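Local atomic coordinates of endoglucanase, glycoside hydrolase family 5 protein (Cytophaga hutchinsonii, PDB entry 5IHS), a protein that probably hydrolyses internal beta-1,4-glucosidic bonds of cellulose, as an endoglucanase of glycoside hydrolase family 5. Residues 74-79 against 301-305; 121-125 against 136-140; 156-160 against 217-221; 248-252 against 312-316. The contacts are given in a common frame with arbitrary orientation. Residues are numbered along the deposited sequence.

Contact 1 (74-79 against 301-305)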
loop_
_atom_site.group_PDB
_atom_site.type_symbol
_atom_site.label_atom_id
_atom_site.label_comp_id
_atom_site.label_asym_id
_atom_site.label_seq_id
_atom_site.Cartn_x
_atom_site.Cartn_y
_atom_site.Cartn_z
ATOM N N TRP A 74 -0.217 13.823 11.168
ATOM C CA TRP A 74 1.040 13.546 11.848
ATOM C C TRP A 74 1.963 12.715 10.968
ATOM O O TRP A 74 3.182 12.941 10.941
ATOM C CB TRP A 74 0.755 12.842 13.186
ATOM C CG TRP A 74 1.978 12.629 14.015
ATOM C CD1 TRP A 74 2.626 11.456 14.229
ATOM C CD2 TRP A 74 2.729 13.633 14.716
ATOM N NE1 TRP A 74 3.725 11.657 15.028
ATOM C CE2 TRP A 74 3.815 12.986 15.336
ATOM C CE3 TRP A 74 2.584 15.017 14.882
ATOM C CZ2 TRP A 74 4.749 13.665 16.113
ATOM C CZ3 TRP A 74 3.516 15.690 15.661
ATOM C CH2 TRP A 74 4.579 15.017 16.260
ATOM N N LEU A 75 1.410 11.740 10.248
ATOM C CA LEU A 75 2.234 10.962 9.325
ATOM C C LEU A 75 2.852 11.847 8.247
ATOM O O LEU A 75 4.006 11.645 7.864
ATOM C CB LEU A 75 1.421 9.826 8.703
ATOM C CG LEU A 75 1.055 8.693 9.663
ATOM C CD1 LEU A 75 0.129 7.714 8.967
ATOM C CD2 LEU A 75 2.299 7.979 10.173
ATOM N N ARG A 76 2.110 12.830 7.733
ATOM C CA ARG A 76 2.696 13.758 6.769
ATOM C C ARG A 76 3.737 14.655 7.430
ATOM O O ARG A 76 4.856 14.801 6.927
ATOM C CB ARG A 76 1.604 14.627 6.149
ATOM C CG ARG A 76 2.152 15.629 5.124
ATOM C CD ARG A 76 1.112 16.650 4.720
ATOM N NE ARG A 76 0.874 17.556 5.831
ATOM C CZ ARG A 76 0.082 18.616 5.794
ATOM N NH1 ARG A 76 -0.609 18.903 4.696
ATOM N NH2 ARG A 76 -0.012 19.388 6.870
ATOM N N ASP A 77 3.372 15.298 8.544
ATOM C CA ASP A 77 4.201 16.370 9.086
ATOM C C ASP A 77 5.430 15.846 9.816
ATOM O O ASP A 77 6.503 16.449 9.728
ATOM C CB ASP A 77 3.415 17.221 10.078
ATOM C CG ASP A 77 2.323 18.051 9.436
ATOM O OD1 ASP A 77 2.299 18.204 8.193
ATOM O OD2 ASP A 77 1.487 18.575 10.205
ATOM N N ASP A 78 5.290 14.759 10.570
ATOM C CA ASP A 78 6.388 14.235 11.374
ATOM C C ASP A 78 7.087 13.049 10.725
ATOM O O ASP A 78 8.314 12.947 10.794
ATOM C CB ASP A 78 5.891 13.837 12.770
ATOM C CG ASP A 78 7.019 13.373 13.665
ATOM O OD1 ASP A 78 7.827 14.227 14.082
ATOM O OD2 ASP A 78 7.117 12.152 13.914
ATOM N N TRP A 79 6.340 12.132 10.122
ATOM C CA TRP A 79 6.955 10.987 9.467
ATOM C C TRP A 79 7.330 11.266 8.012
ATOM O O TRP A 79 8.031 10.453 7.408
ATOM C CB TRP A 79 6.042 9.749 9.544
ATOM C CG TRP A 79 5.930 9.153 10.924
ATOM C CD1 TRP A 79 5.632 9.808 12.086
ATOM C CD2 TRP A 79 6.117 7.781 11.279
ATOM N NE1 TRP A 79 5.626 8.932 13.141
ATOM C CE2 TRP A 79 5.932 7.681 12.672
ATOM C CE3 TRP A 79 6.449 6.634 10.555
ATOM C CZ2 TRP A 79 6.071 6.477 13.357
ATOM C CZ3 TRP A 79 6.584 5.443 11.246
ATOM C CH2 TRP A 79 6.402 5.383 12.626
ATOM N N TYR A 301 -4.221 9.860 18.400
ATOM C CA TYR A 301 -4.177 11.155 17.746
ATOM C C TYR A 301 -2.818 11.466 17.151
ATOM O O TYR A 301 -2.621 12.571 16.654
ATOM C CB TYR A 301 -4.559 12.262 18.724
ATOM C CG TYR A 301 -5.893 12.044 19.374
ATOM C CD1 TYR A 301 -7.061 12.235 18.661
ATOM C CD2 TYR A 301 -5.985 11.644 20.697
ATOM C CE1 TYR A 301 -8.288 12.032 19.248
ATOM C CE2 TYR A 301 -7.207 11.440 21.293
ATOM C CZ TYR A 301 -8.354 11.636 20.566
ATOM O OH TYR A 301 -9.573 11.432 21.158
ATOM N N GLY A 302 -1.879 10.527 17.172
ATOM C CA GLY A 302 -0.539 10.833 16.709
ATOM C C GLY A 302 0.267 11.528 17.794
ATOM O O GLY A 302 0.001 11.382 18.983
ATOM N N GLY A 303 1.266 12.295 17.372
ATOM C CA GLY A 303 2.120 12.993 18.315
ATOM C C GLY A 303 3.154 12.129 19.001
ATOM O O GLY A 303 3.696 12.532 20.035
ATOM N N TRP A 304 3.473 10.970 18.437
ATOM C CA TRP A 304 4.295 9.971 19.111
ATOM C C TRP A 304 5.732 10.452 19.258
ATOM O O TRP A 304 6.402 10.780 18.268
ATOM C CB TRP A 304 4.249 8.674 18.314
ATOM C CG TRP A 304 2.854 8.246 17.980
ATOM C CD1 TRP A 304 1.818 8.076 18.842
ATOM C CD2 TRP A 304 2.353 7.943 16.680
ATOM N NE1 TRP A 304 0.690 7.691 18.158
ATOM C CE2 TRP A 304 0.999 7.589 16.825
ATOM C CE3 TRP A 304 2.923 7.931 15.409
ATOM C CZ2 TRP A 304 0.206 7.246 15.734
ATOM C CZ3 TRP A 304 2.137 7.590 14.335
ATOM C CH2 TRP A 304 0.800 7.235 14.507
ATOM N N ALA A 305 6.203 10.489 20.498
ATOM C CA ALA A 305 7.561 10.888 20.802
ATOM C C ALA A 305 8.475 9.680 20.658
ATOM O O ALA A 305 8.032 8.558 20.406
ATOM C CB ALA A 305 7.626 11.488 22.205
HETATM O O HOH W 1 6.133 10.234 15.639
#
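G302 is where the loop 301-305 meets W74 of helix 69-77: its CA lies 4.1 Å from W74 CD1. A CB here would clash with W74 CB and, at these backbone angles, jam against the preceding carbonyl. Over one face of the W74 indole, G303 N approaches W74 CD2 to 3.3 Å and G303 CA makes a CH-pi contact, 3.5 Å from the centroid of the six-membered ring. In the TIM barrel this joins the helix after the first strand to the loop leaving the eighth, across the seam where the barrel closes. W74 presents its edge to the face of the W304 ring in an offset T-shaped pair (planes at 84°), while L75 CD2, 4.2 Å from W304 CZ3, and W79 NE1, 3.7 Å from W304 CE3, sit at that ring's edge. W304 NE1 bonds to S299 O. Water 1 accepts from W74 NE1 and W79 NE1, both at 2.9 Å, and donates to W304 O (2.7 Å) and D78 OD2 (2.8 Å), a carboxylate also paired with R317.

Contact 2 (121-125 against 136-140)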
loop_
_atom_site.group_PDB
_atom_site.type_symbol
_atom_site.label_atom_id
_atom_site.label_comp_id
_atom_site.label_asym_id
_atom_site.label_seq_id
_atom_site.Cartn_x
_atom_site.Cartn_y
_atom_site.Cartn_z
ATOM N N ILE A 121 -3.746 4.856 -0.556
ATOM C CA ILE A 121 -4.080 3.550 -1.110
ATOM C C ILE A 121 -5.325 3.024 -0.411
ATOM O O ILE A 121 -5.344 2.892 0.817
ATOM C CB ILE A 121 -2.924 2.559 -0.937
ATOM C CG1 ILE A 121 -1.658 3.048 -1.639
ATOM C CG2 ILE A 121 -3.329 1.187 -1.459
ATOM C CD1 ILE A 121 -0.411 2.316 -1.208
ATOM N N ILE A 122 -6.342 2.705 -1.210
ATOM C CA ILE A 122 -7.553 2.049 -0.735
ATOM C C ILE A 122 -7.319 0.552 -0.918
ATOM O O ILE A 122 -7.402 0.047 -2.037
ATOM C CB ILE A 122 -8.789 2.522 -1.505
ATOM C CG1 ILE A 122 -9.011 4.026 -1.321
ATOM C CG2 ILE A 122 -10.028 1.726 -1.081
ATOM C CD1 ILE A 122 -10.090 4.592 -2.206
ATOM N N ASP A 123 -7.002 -0.154 0.181
ATOM C CA ASP A 123 -6.606 -1.563 0.161
ATOM C C ASP A 123 -7.745 -2.467 0.626
ATOM O O ASP A 123 -8.189 -2.403 1.782
ATOM C CB ASP A 123 -5.360 -1.730 1.035
ATOM C CG ASP A 123 -5.091 -3.155 1.507
ATOM O OD1 ASP A 123 -5.367 -4.131 0.782
ATOM O OD2 ASP A 123 -4.540 -3.252 2.655
ATOM N N TYR A 124 -8.212 -3.317 -0.290
ATOM C CA TYR A 124 -9.176 -4.378 -0.005
ATOM C C TYR A 124 -8.376 -5.511 0.622
ATOM O O TYR A 124 -7.764 -6.330 -0.069
ATOM C CB TYR A 124 -9.862 -4.784 -1.301
ATOM C CG TYR A 124 -11.178 -5.506 -1.149
ATOM C CD1 TYR A 124 -12.321 -4.821 -0.734
ATOM C CD2 TYR A 124 -11.302 -6.855 -1.433
ATOM C CE1 TYR A 124 -13.537 -5.462 -0.603
ATOM C CE2 TYR A 124 -12.526 -7.503 -1.307
ATOM C CZ TYR A 124 -13.636 -6.798 -0.887
ATOM O OH TYR A 124 -14.864 -7.403 -0.748
ATOM N N HIS A 125 -8.351 -5.525 1.956
ATOM C CA HIS A 125 -7.359 -6.293 2.704
ATOM C C HIS A 125 -7.880 -7.708 2.934
ATOM O O HIS A 125 -8.299 -8.095 4.026
ATOM C CB HIS A 125 -6.976 -5.571 3.990
ATOM C CG HIS A 125 -5.651 -5.995 4.529
ATOM N ND1 HIS A 125 -4.462 -5.494 4.045
ATOM C CD2 HIS A 125 -5.331 -6.881 5.503
ATOM C CE1 HIS A 125 -3.466 -6.039 4.716
ATOM N NE2 HIS A 125 -3.962 -6.892 5.600
ATOM N N ALA A 136 -16.834 -7.041 -3.627
ATOM C CA ALA A 136 -15.663 -6.236 -3.959
ATOM C C ALA A 136 -15.982 -5.225 -5.052
ATOM O O ALA A 136 -15.556 -4.064 -4.984
ATOM C CB ALA A 136 -14.524 -7.150 -4.402
ATOM N N GLN A 137 -16.720 -5.655 -6.076
ATOM C CA GLN A 137 -17.106 -4.757 -7.154
ATOM C C GLN A 137 -17.971 -3.625 -6.626
ATOM O O GLN A 137 -17.819 -2.473 -7.044
ATOM C CB GLN A 137 -17.843 -5.544 -8.237
ATOM C CG GLN A 137 -16.928 -6.440 -9.055
ATOM C CD GLN A 137 -17.688 -7.272 -10.068
ATOM O OE1 GLN A 137 -18.862 -7.008 -10.367
ATOM N NE2 GLN A 137 -17.026 -8.281 -10.612
ATOM N N ARG A 138 -18.882 -3.933 -5.704
ATOM C CA ARG A 138 -19.744 -2.902 -5.134
ATOM C C ARG A 138 -18.915 -1.867 -4.382
ATOM O O ARG A 138 -19.094 -0.653 -4.557
ATOM C CB ARG A 138 -20.777 -3.557 -4.205
ATOM C CG ARG A 138 -21.776 -2.593 -3.584
ATOM C CD ARG A 138 -22.952 -3.332 -2.925
ATOM N NE ARG A 138 -22.538 -4.240 -1.850
ATOM C CZ ARG A 138 -22.550 -5.575 -1.914
ATOM N NH1 ARG A 138 -22.155 -6.286 -0.866
ATOM N NH2 ARG A 138 -22.959 -6.209 -3.002
ATOM N N PHE A 139 -17.992 -2.340 -3.541
ATOM C CA PHE A 139 -17.138 -1.444 -2.770
ATOM C C PHE A 139 -16.330 -0.532 -3.682
ATOM O O PHE A 139 -16.295 0.691 -3.496
ATOM C CB PHE A 139 -16.198 -2.258 -1.884
ATOM C CG PHE A 139 -15.168 -1.416 -1.195
ATOM C CD1 PHE A 139 -15.529 -0.576 -0.156
ATOM C CD2 PHE A 139 -13.841 -1.450 -1.590
ATOM C CE1 PHE A 139 -14.588 0.215 0.479
ATOM C CE2 PHE A 139 -12.896 -0.660 -0.961
ATOM C CZ PHE A 139 -13.269 0.177 0.075
ATOM N N PHE A 140 -15.646 -1.114 -4.665
ATOM C CA PHE A 140 -14.791 -0.307 -5.520
ATOM C C PHE A 140 -15.594 0.611 -6.427
ATOM O O PHE A 140 -15.137 1.720 -6.723
ATOM C CB PHE A 140 -13.794 -1.180 -6.276
ATOM C CG PHE A 140 -12.598 -1.520 -5.445
ATOM C CD1 PHE A 140 -11.681 -0.535 -5.116
ATOM C CD2 PHE A 140 -12.406 -2.795 -4.939
ATOM C CE1 PHE A 140 -10.591 -0.808 -4.303
ATOM C CE2 PHE A 140 -11.302 -3.074 -4.128
ATOM C CZ PHE A 140 -10.394 -2.073 -3.820
#
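This is the strand-to-helix layer of one beta-alpha-beta unit in the barrel: strand 119-125 is backed by helix 133-147, which leads on to strand 153-156. The two segments run nearly antiparallel (164°) with their axes 10.8 Å apart, a gap filled mainly by apolar side chains, with no hydrogen bond across it. I122 and Y124 both point toward the helix. I122 CG2 reaches the edge of the F139 ring, 3.7 Å from F139 CE2, and lies 4.1 Å from F140 CE1. Y124 carries the larger share: its CB is 3.6 Å from F140 CE2, its CD1 3.8 Å from F139 CD2, and its CZ 3.6 Å from A136 CB. Y124, F139 and F140 thus form an aromatic cluster, flanked by Y174 and V178 of the next helix, 167-185. D123, between I122 and Y124, points away from the helix, and its OD2 accepts a 2.6 Å hydrogen bond from H125 ND1. Such alternation, apolar residues outward to the helices and polar ones inward, is typical of a TIM-barrel strand.

Contact 3 (156-160 against 217-221)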
loop_
_atom_site.group_PDB
_atom_site.type_symbol
_atom_site.label_atom_id
_atom_site.label_comp_id
_atom_site.label_asym_id
_atom_site.label_seq_id
_atom_site.Cartn_x
_atom_site.Cartn_y
_atom_site.Cartn_z
ATOM N N GLU A 156 -6.118 -0.701 -4.469
ATOM C CA GLU A 156 -5.431 -1.979 -4.269
ATOM C C GLU A 156 -6.518 -3.034 -4.066
ATOM O O GLU A 156 -7.141 -3.123 -3.005
ATOM C CB GLU A 156 -4.447 -1.880 -3.107
ATOM C CG GLU A 156 -3.766 -3.200 -2.786
ATOM C CD GLU A 156 -2.766 -3.116 -1.649
ATOM O OE1 GLU A 156 -2.675 -2.061 -0.981
ATOM O OE2 GLU A 156 -2.045 -4.133 -1.433
ATOM N N VAL A 157 -6.775 -3.824 -5.115
ATOM C CA VAL A 157 -8.010 -4.611 -5.180
ATOM C C VAL A 157 -7.960 -5.965 -4.487
ATOM O O VAL A 157 -9.020 -6.569 -4.274
ATOM C CB VAL A 157 -8.486 -4.788 -6.636
ATOM C CG1 VAL A 157 -8.786 -3.426 -7.262
ATOM C CG2 VAL A 157 -7.483 -5.571 -7.475
ATOM N N TYR A 158 -6.781 -6.455 -4.115
ATOM C CA TYR A 158 -6.680 -7.797 -3.519
ATOM C C TYR A 158 -5.330 -7.890 -2.791
ATOM O O TYR A 158 -4.342 -8.333 -3.375
ATOM C CB TYR A 158 -6.793 -8.861 -4.605
ATOM C CG TYR A 158 -6.973 -10.299 -4.146
ATOM C CD1 TYR A 158 -6.710 -10.693 -2.842
ATOM C CD2 TYR A 158 -7.408 -11.266 -5.047
ATOM C CE1 TYR A 158 -6.868 -12.015 -2.453
ATOM C CE2 TYR A 158 -7.571 -12.582 -4.667
ATOM C CZ TYR A 158 -7.298 -12.952 -3.369
ATOM O OH TYR A 158 -7.438 -14.252 -2.940
ATOM N N ASN A 159 -5.317 -7.517 -1.502
ATOM C CA ASN A 159 -4.090 -7.474 -0.710
ATOM C C ASN A 159 -3.138 -8.643 -0.964
ATOM O O ASN A 159 -2.029 -8.438 -1.483
ATOM C CB ASN A 159 -4.479 -7.428 0.768
ATOM C CG ASN A 159 -3.291 -7.588 1.693
ATOM O OD1 ASN A 159 -2.266 -6.950 1.502
ATOM N ND2 ASN A 159 -3.408 -8.462 2.692
ATOM N N GLU A 160 -3.546 -9.852 -0.560
ATOM C CA GLU A 160 -2.644 -11.004 -0.511
ATOM C C GLU A 160 -3.379 -12.283 -0.866
ATOM O O GLU A 160 -3.842 -13.028 0.017
ATOM C CB GLU A 160 -1.972 -11.144 0.849
ATOM C CG GLU A 160 -0.766 -10.257 1.007
ATOM C CD GLU A 160 -0.014 -10.486 2.303
ATOM O OE1 GLU A 160 -0.397 -11.402 3.074
ATOM O OE2 GLU A 160 0.981 -9.768 2.552
ATOM N N TYR A 217 1.507 -4.160 -10.003
ATOM C CA TYR A 217 1.410 -5.465 -9.359
ATOM C C TYR A 217 2.104 -5.438 -8.008
ATOM O O TYR A 217 3.175 -4.843 -7.849
ATOM C CB TYR A 217 1.981 -6.564 -10.282
ATOM C CG TYR A 217 1.276 -6.538 -11.621
ATOM C CD1 TYR A 217 1.709 -5.695 -12.620
ATOM C CD2 TYR A 217 0.138 -7.293 -11.856
ATOM C CE1 TYR A 217 1.040 -5.608 -13.829
ATOM C CE2 TYR A 217 -0.533 -7.230 -13.064
ATOM C CZ TYR A 217 -0.080 -6.381 -14.048
ATOM O OH TYR A 217 -0.756 -6.313 -15.247
ATOM N N THR A 218 1.477 -6.086 -7.036
ATOM C CA THR A 218 1.938 -6.043 -5.659
ATOM C C THR A 218 3.117 -6.966 -5.403
ATOM O O THR A 218 3.086 -8.142 -5.771
ATOM C CB THR A 218 0.802 -6.481 -4.741
ATOM O OG1 THR A 218 -0.370 -5.759 -5.115
ATOM C CG2 THR A 218 1.142 -6.231 -3.283
ATOM N N LEU A 219 4.098 -6.444 -4.659
ATOM C CA LEU A 219 5.154 -7.228 -4.038
ATOM C C LEU A 219 5.149 -6.938 -2.540
ATOM O O LEU A 219 5.213 -5.772 -2.137
ATOM C CB LEU A 219 6.519 -6.847 -4.618
ATOM C CG LEU A 219 7.726 -7.562 -4.017
ATOM C CD1 LEU A 219 7.684 -9.034 -4.345
ATOM C CD2 LEU A 219 9.012 -6.927 -4.513
ATOM N N HIS A 220 5.058 -7.985 -1.715
ATOM C CA HIS A 220 5.170 -7.863 -0.264
ATOM C C HIS A 220 6.365 -8.662 0.225
ATOM O O HIS A 220 6.531 -9.826 -0.154
ATOM C CB HIS A 220 3.932 -8.405 0.439
ATOM C CG HIS A 220 2.743 -7.517 0.302
ATOM N ND1 HIS A 220 1.529 -7.800 0.886
ATOM C CD2 HIS A 220 2.586 -6.335 -0.339
ATOM C CE1 HIS A 220 0.674 -6.828 0.610
ATOM N NE2 HIS A 220 1.298 -5.929 -0.125
ATOM N N PHE A 221 7.178 -8.065 1.098
ATOM C CA PHE A 221 8.331 -8.761 1.649
ATOM C C PHE A 221 8.467 -8.468 3.135
ATOM O O PHE A 221 8.100 -7.391 3.620
ATOM C CB PHE A 221 9.635 -8.409 0.901
ATOM C CG PHE A 221 10.130 -7.015 1.151
ATOM C CD1 PHE A 221 10.946 -6.730 2.240
ATOM C CD2 PHE A 221 9.769 -5.970 0.315
ATOM C CE1 PHE A 221 11.380 -5.437 2.494
ATOM C CE2 PHE A 221 10.215 -4.678 0.565
ATOM C CZ PHE A 221 11.008 -4.417 1.654
HETATM O O HOH W 2 -2.228 -6.127 -3.191
#
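H220, on the sixth strand of the TIM barrel, is the main piece of this contact; beside it, two strands back around the barrel, are the end of the fourth strand and the loop beyond, carrying the Asn-Glu pair N159-E160. In family 5 enzymes a glutamate in such a pair after strand four is the general acid/base, so E160 probably has that role. H220 ND1 donates to E160 OE2 in a short, nearly straight hydrogen bond (2.6 Å, 170°), which fixes one carboxylate oxygen of E160. The other ring nitrogen, H220 NE2, bonds to T247 OG1 on the seventh strand, so the imidazole is held at both nitrogens. N159 OD1 also lies near the ring plane, 3.1 Å from H220 CE1. Deeper in, T218 points toward the fourth strand, but its CG2 comes no closer than 4.2 Å to E156 OE2, whose stronger partner is T247. Water 2 is hydrogen-bonded to T218 OG1 at 2.7 Å, and lies 2.7 Å from E156 OE2 and 2.9 Å from N159 O.

Contact 4 (248-252 against 312-316)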
loop_
_atom_site.group_PDB
_atom_site.type_symbol
_atom_site.label_atom_id
_atom_site.label_comp_id
_atom_site.label_asym_id
_atom_site.label_seq_id
_atom_site.Cartn_x
_atom_site.Cartn_y
_atom_site.Cartn_z
ATOM N N GLU A 248 3.077 -3.216 0.971
ATOM C CA GLU A 248 3.292 -3.632 2.348
ATOM C C GLU A 248 4.653 -4.303 2.463
ATOM O O GLU A 248 4.973 -5.217 1.685
ATOM C CB GLU A 248 2.203 -4.620 2.779
ATOM C CG GLU A 248 2.150 -4.855 4.259
ATOM C CD GLU A 248 1.161 -5.950 4.627
ATOM O OE1 GLU A 248 -0.043 -5.818 4.282
ATOM O OE2 GLU A 248 1.608 -6.942 5.253
ATOM N N TYR A 249 5.433 -3.890 3.459
ATOM C CA TYR A 249 6.640 -4.623 3.824
ATOM C C TYR A 249 6.835 -4.472 5.323
ATOM O O TYR A 249 6.389 -3.500 5.933
ATOM C CB TYR A 249 7.904 -4.138 3.057
ATOM C CG TYR A 249 8.402 -2.805 3.564
ATOM C CD1 TYR A 249 7.838 -1.621 3.109
ATOM C CD2 TYR A 249 9.421 -2.719 4.512
ATOM C CE1 TYR A 249 8.248 -0.388 3.602
ATOM C CE2 TYR A 249 9.837 -1.491 5.013
ATOM C CZ TYR A 249 9.241 -0.329 4.562
ATOM O OH TYR A 249 9.654 0.867 5.089
ATOM N N GLY A 250 7.540 -5.428 5.914
ATOM C CA GLY A 250 7.945 -5.345 7.296
ATOM C C GLY A 250 9.450 -5.179 7.456
ATOM O O GLY A 250 10.208 -5.107 6.495
ATOM N N THR A 251 9.869 -5.140 8.718
ATOM C CA THR A 251 11.286 -5.124 9.076
ATOM C C THR A 251 11.728 -6.432 9.730
ATOM O O THR A 251 12.872 -6.529 10.193
ATOM C CB THR A 251 11.566 -3.977 10.043
ATOM O OG1 THR A 251 10.773 -4.190 11.217
ATOM C CG2 THR A 251 11.252 -2.619 9.415
ATOM N N CYS A 252 10.856 -7.433 9.784
ATOM C CA CYS A 252 11.048 -8.601 10.632
ATOM C C CYS A 252 10.662 -9.839 9.833
ATOM O O CYS A 252 10.536 -9.811 8.604
ATOM C CB CYS A 252 10.235 -8.419 11.918
ATOM S SG CYS A 252 8.496 -8.138 11.650
ATOM N N SER A 312 11.289 -1.006 15.161
ATOM C CA SER A 312 10.841 -1.028 13.775
ATOM C C SER A 312 10.338 0.347 13.342
ATOM O O SER A 312 10.704 0.850 12.268
ATOM C CB SER A 312 9.740 -2.078 13.617
ATOM O OG SER A 312 9.315 -2.174 12.272
ATOM N N GLY A 313 9.505 0.975 14.175
ATOM C CA GLY A 313 8.994 2.292 13.834
ATOM C C GLY A 313 10.097 3.319 13.656
ATOM O O GLY A 313 10.056 4.134 12.730
ATOM N N LYS A 314 11.094 3.302 14.544
ATOM C CA LYS A 314 12.201 4.245 14.427
ATOM C C LYS A 314 12.953 4.046 13.121
ATOM O O LYS A 314 13.302 5.016 12.440
ATOM C CB LYS A 314 13.165 4.092 15.604
ATOM C CG LYS A 314 14.502 4.770 15.356
ATOM C CD LYS A 314 15.423 4.707 16.557
ATOM C CE LYS A 314 16.808 5.266 16.228
ATOM N NZ LYS A 314 16.739 6.621 15.619
ATOM N N LEU A 315 13.235 2.792 12.763
ATOM C CA LEU A 315 13.967 2.511 11.533
ATOM C C LEU A 315 13.221 3.067 10.328
ATOM O O LEU A 315 13.795 3.750 9.469
ATOM C CB LEU A 315 14.152 0.997 11.401
ATOM C CG LEU A 315 14.980 0.512 10.214
ATOM C CD1 LEU A 315 15.475 -0.897 10.508
ATOM C CD2 LEU A 315 14.195 0.514 8.909
ATOM N N VAL A 316 11.925 2.776 10.249
ATOM C CA VAL A 316 11.131 3.155 9.087
ATOM C C VAL A 316 10.923 4.662 9.037
ATOM O O VAL A 316 11.013 5.281 7.967
ATOM C CB VAL A 316 9.807 2.378 9.143
ATOM C CG1 VAL A 316 8.802 2.918 8.173
ATOM C CG2 VAL A 316 10.092 0.892 8.952
HETATM O O HOH W 3 7.634 -3.644 10.157
#
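Two polar links join the chain just past strand 244-249 to the start of helix 311-329. The direct one is a hydrogen bond between two hydroxyls, T251 OG1 and S312 OG, 2.7 Å apart. The second runs through water 3, which accepts from T251 N at 3.1 Å and is hydrogen-bonded to S312 OG at 3.1 Å. S312 thus reaches both the side chain and the backbone of T251, at the point where the two backbones come closest (CA to CA 6.2 Å). Within the helix, V316 N bonds to S312 O at 3.0 Å, so V316 follows one turn on and faces the same way.

In TIM-barrel terms, the helix after the eighth strand is here packing against the C-terminal end of the seventh. The eighth strand itself joins in through N281, which touches Y249, T251 and V316.

The apolar contacts sit beside the polar ones. With chi1 of T251 at 60°, OG1 goes to the serine while CG2 meets V316 CG2 at 3.7 Å and, more loosely, L315 CD2 at 4.3 Å. Y249 arrives from the strand: its OH lies 3.8 Å from V316 CG1, but the polar partner of that hydroxyl is the OH of Y269 on helix 262-274, whose side chain also touches L315 and V316.

Contacts 2, 3 and 4 share the eight-stranded parallel barrel, while contact 1, centred 26 Å from 2 and 3, lies outside the wall, joining helix 69-77, after the first strand, to the loop after the eighth. Contacts 2 and 3 (centres 12 Å apart) meet through neighbouring strands 119-125 and 153-156; contacts 3 and 4 (17 Å) through neighbours 215-221 and 244-249. Along the chain, 2, 3 and 4 follow in series, 2 and 3 falling between the segments of contact 1, whereas 1 and 4 (16 Å) interleave and touch where W79 packs on G313. E160 OE2 and E248 OE2 lie 4.0 Å apart at the strand ends, consistent with the glutamate pair of a family 5 active site.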